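PDB 4QPK: phosphotransferase, which relays phosphoryl groups as a homodimeric histidine phosphotransferase in the pathway that controls growth, division and intracellular survival of Brucella abortus. Local coordinates for residues S93-F98 against T123-N128. Residues are numbered along the deposited sequence; the frame is centred on the assembly and turned at random.
Sequences SARLQF and TEYFRN. With NA (sodium ion), chain E; GOL (glycerol), chain F.
Phe98 and Tyr125 both set CG anti to the backbone N (chi1 -176° and -180°), which carries each ring across to the other helix and lays the two against each other. The result is a face-to-face stack, slightly splayed, with planes 28° apart and ring centroids 4.4 Å apart. The phenol hydroxyl donates to O3 of a glycerol, Tyr125 OH to O3 being 2.6 Å, and the same glycerol gives its O2 proton to the carbonyl of Arg95, O2 to Arg95 O being 2.7 Å. The glycerol, probably from the crystallisation liquor, thus ties the tip of the tyrosine to the facing helix and is also bonded to Asp57, the neighbour of His56, the phosphorylation site, which is unmodified here. Arg95 runs extended past the tyrosine, its guanidinium steeply inclined to the ring and held by Asn91 and Glu129. One turn before Phe98, the small Ala94 lets the helices come close: its CB packs 3.7 Å from Glu124 CG and also touches the Asn128 amide. Beside this alanine sits a sodium ion, bound at 3.0 Å by Glu124 O and likewise at 3.0 Å by Glu124 OE2, both long for sodium, so the grip is loose as modelled. Asn128 ND2 is modelled 2.2 Å from the sodium, an unlikely role for an amide nitrogen, so the flip of this amide is doubtful. The other carboxylate oxygen of Glu124 forms a salt bridge with Arg90. The contact joins helix 78-102, second helix of the DHp hairpin, to the C-terminal end of helix 115-126 in the kinase-like domain. Leu151 and Leu155 of helix 144-160 pack on Phe98, and Ile58 of helix 43-74 touches Arg95, while Ile59 of the second subunit packs on Leu96 and Gln97.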
ATOM      1  N   SER B  93      -3.723  -7.388   9.789  1.00 13.56           N
ATOM      2  CA  SER B  93      -2.966  -6.400  10.570  1.00 14.39           C
ATOM      3  C   SER B  93      -1.473  -6.673  10.466  1.00 16.70           C
ATOM      4  O   SER B  93      -0.679  -5.752  10.247  1.00 16.22           O
ATOM      5  CB  SER B  93      -3.398  -6.423  12.042  1.00 19.26           C
ATOM      6  OG  SER B  93      -2.772  -5.371  12.782  1.00 22.28           O
ATOM      7  N   ALA B  94      -1.093  -7.943  10.608  1.00 15.39           N
ATOM      8  CA  ALA B  94       0.322  -8.311  10.567  1.00 16.76           C
ATOM      9  C   ALA B  94       0.918  -7.972   9.211  1.00 14.90           C
ATOM     10  O   ALA B  94       2.035  -7.486   9.128  1.00 15.65           O
ATOM     11  CB  ALA B  94       0.519  -9.796  10.884  1.00 16.92           C
ATOM     12  N   ARG B  95       0.163  -8.208   8.144  1.00 14.40           N
ATOM     13  CA  ARG B  95       0.685  -7.929   6.816  1.00 15.90           C
ATOM     14  C   ARG B  95       0.825  -6.416   6.584  1.00 15.07           C
ATOM     15  O   ARG B  95       1.808  -5.969   6.004  1.00 16.71           O
ATOM     16  CB  ARG B  95      -0.205  -8.578   5.749  1.00 17.63           C
ATOM     17  CG  ARG B  95      -0.061 -10.083   5.778  1.00 21.08           C
ATOM     18  CD  ARG B  95      -0.871 -10.808   4.724  1.00 29.31           C
ATOM     19  NE  ARG B  95      -0.776 -12.234   4.992  1.00 30.99           N
ATOM     20  CZ  ARG B  95       0.269 -12.981   4.648  1.00 40.75           C
ATOM     21  NH1 ARG B  95       1.287 -12.438   4.004  1.00 39.73           N
ATOM     22  NH2 ARG B  95       0.301 -14.268   4.954  1.00 36.03           N
ATOM     23  N   LEU B  96      -0.146  -5.636   7.062  1.00 13.92           N
ATOM     24  CA  LEU B  96      -0.098  -4.176   6.916  1.00 16.48           C
ATOM     25  C   LEU B  96       1.048  -3.567   7.735  1.00 16.54           C
ATOM     26  O   LEU B  96       1.753  -2.667   7.266  1.00 14.72           O
ATOM     27  CB  LEU B  96      -1.459  -3.573   7.296  1.00 14.66           C
ATOM     28  CG  LEU B  96      -2.534  -3.872   6.230  1.00 14.91           C
ATOM     29  CD1 LEU B  96      -3.957  -3.738   6.816  1.00 18.15           C
ATOM     30  CD2 LEU B  96      -2.398  -2.996   4.976  1.00 18.92           C
ATOM     31  N   GLN B  97       1.228  -4.040   8.966  1.00 16.06           N
ATOM     32  CA  GLN B  97       2.311  -3.505   9.797  1.00 16.59           C
ATOM     33  C   GLN B  97       3.683  -3.861   9.207  1.00 16.39           C
ATOM     34  O   GLN B  97       4.614  -3.053   9.249  1.00 15.72           O
ATOM     35  CB  GLN B  97       2.210  -4.020  11.239  1.00 17.28           C
ATOM     36  CG  GLN B  97       0.986  -3.539  12.032  1.00 16.76           C
ATOM     37  CD  GLN B  97       0.956  -2.023  12.214  1.00 32.30           C
ATOM     38  OE1 GLN B  97       1.988  -1.364  12.162  1.00 28.77           O
ATOM     39  NE2 GLN B  97      -0.227  -1.476  12.469  1.00 38.71           N
ATOM     40  N   PHE B  98       3.807  -5.064   8.652  1.00 12.82           N
ATOM     41  CA  PHE B  98       5.061  -5.458   8.031  1.00 16.69           C
ATOM     42  C   PHE B  98       5.309  -4.597   6.795  1.00 17.25           C
ATOM     43  O   PHE B  98       6.392  -4.055   6.617  1.00 15.01           O
ATOM     44  CB  PHE B  98       5.030  -6.950   7.684  1.00 14.54           C
ATOM     45  CG  PHE B  98       6.320  -7.473   7.126  1.00 15.69           C
ATOM     46  CD1 PHE B  98       6.581  -7.377   5.765  1.00 16.99           C
ATOM     47  CD2 PHE B  98       7.264  -8.065   7.956  1.00 16.49           C
ATOM     48  CE1 PHE B  98       7.774  -7.857   5.235  1.00 20.37           C
ATOM     49  CE2 PHE B  98       8.461  -8.561   7.425  1.00 18.67           C
ATOM     50  CZ  PHE B  98       8.708  -8.444   6.057  1.00 18.11           C
ATOM     51  N   THR B 123       8.309 -10.819  13.293  1.00 15.18           N
ATOM     52  CA  THR B 123       7.886 -11.953  14.112  1.00 17.37           C
ATOM     53  C   THR B 123       6.373 -12.174  14.007  1.00 17.61           C
ATOM     54  O   THR B 123       5.905 -13.302  13.850  1.00 16.34           O
ATOM     55  CB  THR B 123       8.315 -11.746  15.574  1.00 16.70           C
ATOM     56  OG1 THR B 123       9.741 -11.630  15.607  1.00 17.11           O
ATOM     57  CG2 THR B 123       7.879 -12.932  16.448  1.00 17.84           C
ATOM     58  N   GLU B 124       5.610 -11.089  14.057  1.00 15.42           N
ATOM     59  CA  GLU B 124       4.159 -11.192  13.947  1.00 16.85           C
ATOM     60  C   GLU B 124       3.751 -11.640  12.529  1.00 16.94           C
ATOM     61  O   GLU B 124       2.807 -12.426  12.351  1.00 16.97           O
ATOM     62  CB  GLU B 124       3.518  -9.843  14.311  1.00 16.55           C
ATOM     63  CG  GLU B 124       1.999  -9.763  14.253  1.00 20.50           C
ATOM     64  CD  GLU B 124       1.299 -10.728  15.196  1.00 31.73           C
ATOM     65  OE1 GLU B 124       1.944 -11.240  16.151  1.00 23.69           O
ATOM     66  OE2 GLU B 124       0.076 -10.926  15.011  1.00 29.41           O
ATOM     67  N   TYR B 125       4.462 -11.140  11.524  1.00 15.77           N
ATOM     68  CA  TYR B 125       4.205 -11.525  10.144  1.00 15.94           C
ATOM     69  C   TYR B 125       4.369 -13.036   9.980  1.00 19.44           C
ATOM     70  O   TYR B 125       3.515 -13.698   9.393  1.00 16.91           O
ATOM     71  CB  TYR B 125       5.148 -10.777   9.189  1.00 15.88           C
ATOM     72  CG  TYR B 125       4.972 -11.093   7.718  1.00 17.00           C
ATOM     73  CD1 TYR B 125       4.039 -10.416   6.955  1.00 21.26           C
ATOM     74  CD2 TYR B 125       5.758 -12.054   7.097  1.00 18.40           C
ATOM     75  CE1 TYR B 125       3.884 -10.690   5.608  1.00 29.84           C
ATOM     76  CE2 TYR B 125       5.605 -12.342   5.746  1.00 22.78           C
ATOM     77  CZ  TYR B 125       4.668 -11.651   5.009  1.00 26.35           C
ATOM     78  OH  TYR B 125       4.514 -11.923   3.661  1.00 29.12           O
ATOM     79  N   PHE B 126       5.462 -13.585  10.506  1.00 17.47           N
ATOM     80  CA  PHE B 126       5.740 -15.005  10.265  1.00 19.40           C
ATOM     81  C   PHE B 126       4.883 -15.942  11.098  1.00 24.03           C
ATOM     82  O   PHE B 126       4.875 -17.145  10.865  1.00 22.19           O
ATOM     83  CB  PHE B 126       7.226 -15.311  10.452  1.00 17.78           C
ATOM     84  CG  PHE B 126       8.021 -15.051   9.221  1.00 17.90           C
ATOM     85  CD1 PHE B 126       8.522 -13.792   8.955  1.00 18.86           C
ATOM     86  CD2 PHE B 126       8.213 -16.065   8.281  1.00 22.47           C
ATOM     87  CE1 PHE B 126       9.235 -13.541   7.787  1.00 21.08           C
ATOM     88  CE2 PHE B 126       8.924 -15.827   7.111  1.00 25.81           C
ATOM     89  CZ  PHE B 126       9.435 -14.557   6.863  1.00 25.87           C
ATOM     90  N   ARG B 127       4.151 -15.391  12.057  1.00 20.56           N
ATOM     91  CA  ARG B 127       3.081 -16.154  12.695  1.00 28.25           C
ATOM     92  C   ARG B 127       2.065 -16.629  11.645  1.00 33.43           C
ATOM     93  O   ARG B 127       1.428 -17.672  11.816  1.00 34.89           O
ATOM     94  CB  ARG B 127       2.380 -15.309  13.746  1.00 30.25           C
ATOM     95  CG  ARG B 127       3.147 -15.145  15.027  1.00 37.83           C
ATOM     96  CD  ARG B 127       2.225 -14.656  16.124  1.00 43.86           C
ATOM     97  NE  ARG B 127       1.051 -15.509  16.275  1.00 48.54           N
ATOM     98  CZ  ARG B 127       0.919 -16.446  17.213  1.00 66.25           C
ATOM     99  NH1 ARG B 127       1.893 -16.651  18.093  1.00 65.41           N
ATOM    100  NH2 ARG B 127      -0.188 -17.174  17.276  1.00 60.03           N
ATOM    101  N   ASN B 128       1.915 -15.866  10.561  1.00 28.23           N
ATOM    102  CA  ASN B 128       1.034 -16.238   9.454  1.00 33.48           C
ATOM    103  C   ASN B 128       1.766 -16.779   8.231  1.00 36.37           C
ATOM    104  O   ASN B 128       1.268 -16.673   7.107  1.00 38.77           O
ATOM    105  CB  ASN B 128       0.170 -15.057   9.025  1.00 35.80           C
ATOM    106  CG  ASN B 128      -0.608 -14.464  10.173  1.00 30.32           C
ATOM    107  OD1 ASN B 128      -1.592 -15.036  10.637  1.00 45.72           O
ATOM    108  ND2 ASN B 128      -0.182 -13.300  10.626  1.00 36.57           N
TER
HETATM  109 NA    NA E 301      -0.102 -12.871  12.772  1.00 40.02          NA
HETATM  110  C1  GOL F 302       2.412  -6.925   2.007  1.00 35.90           C
HETATM  111  O1  GOL F 302       2.831  -7.110   0.673  1.00 30.66           O
HETATM  112  C2  GOL F 302       3.283  -7.799   2.895  1.00 31.83           C
HETATM  113  O2  GOL F 302       3.231  -7.369   4.236  1.00 31.24           O
HETATM  114  C3  GOL F 302       2.749  -9.219   2.839  1.00 37.84           C
HETATM  115  O3  GOL F 302       3.699 -10.004   2.165  1.00 37.85           O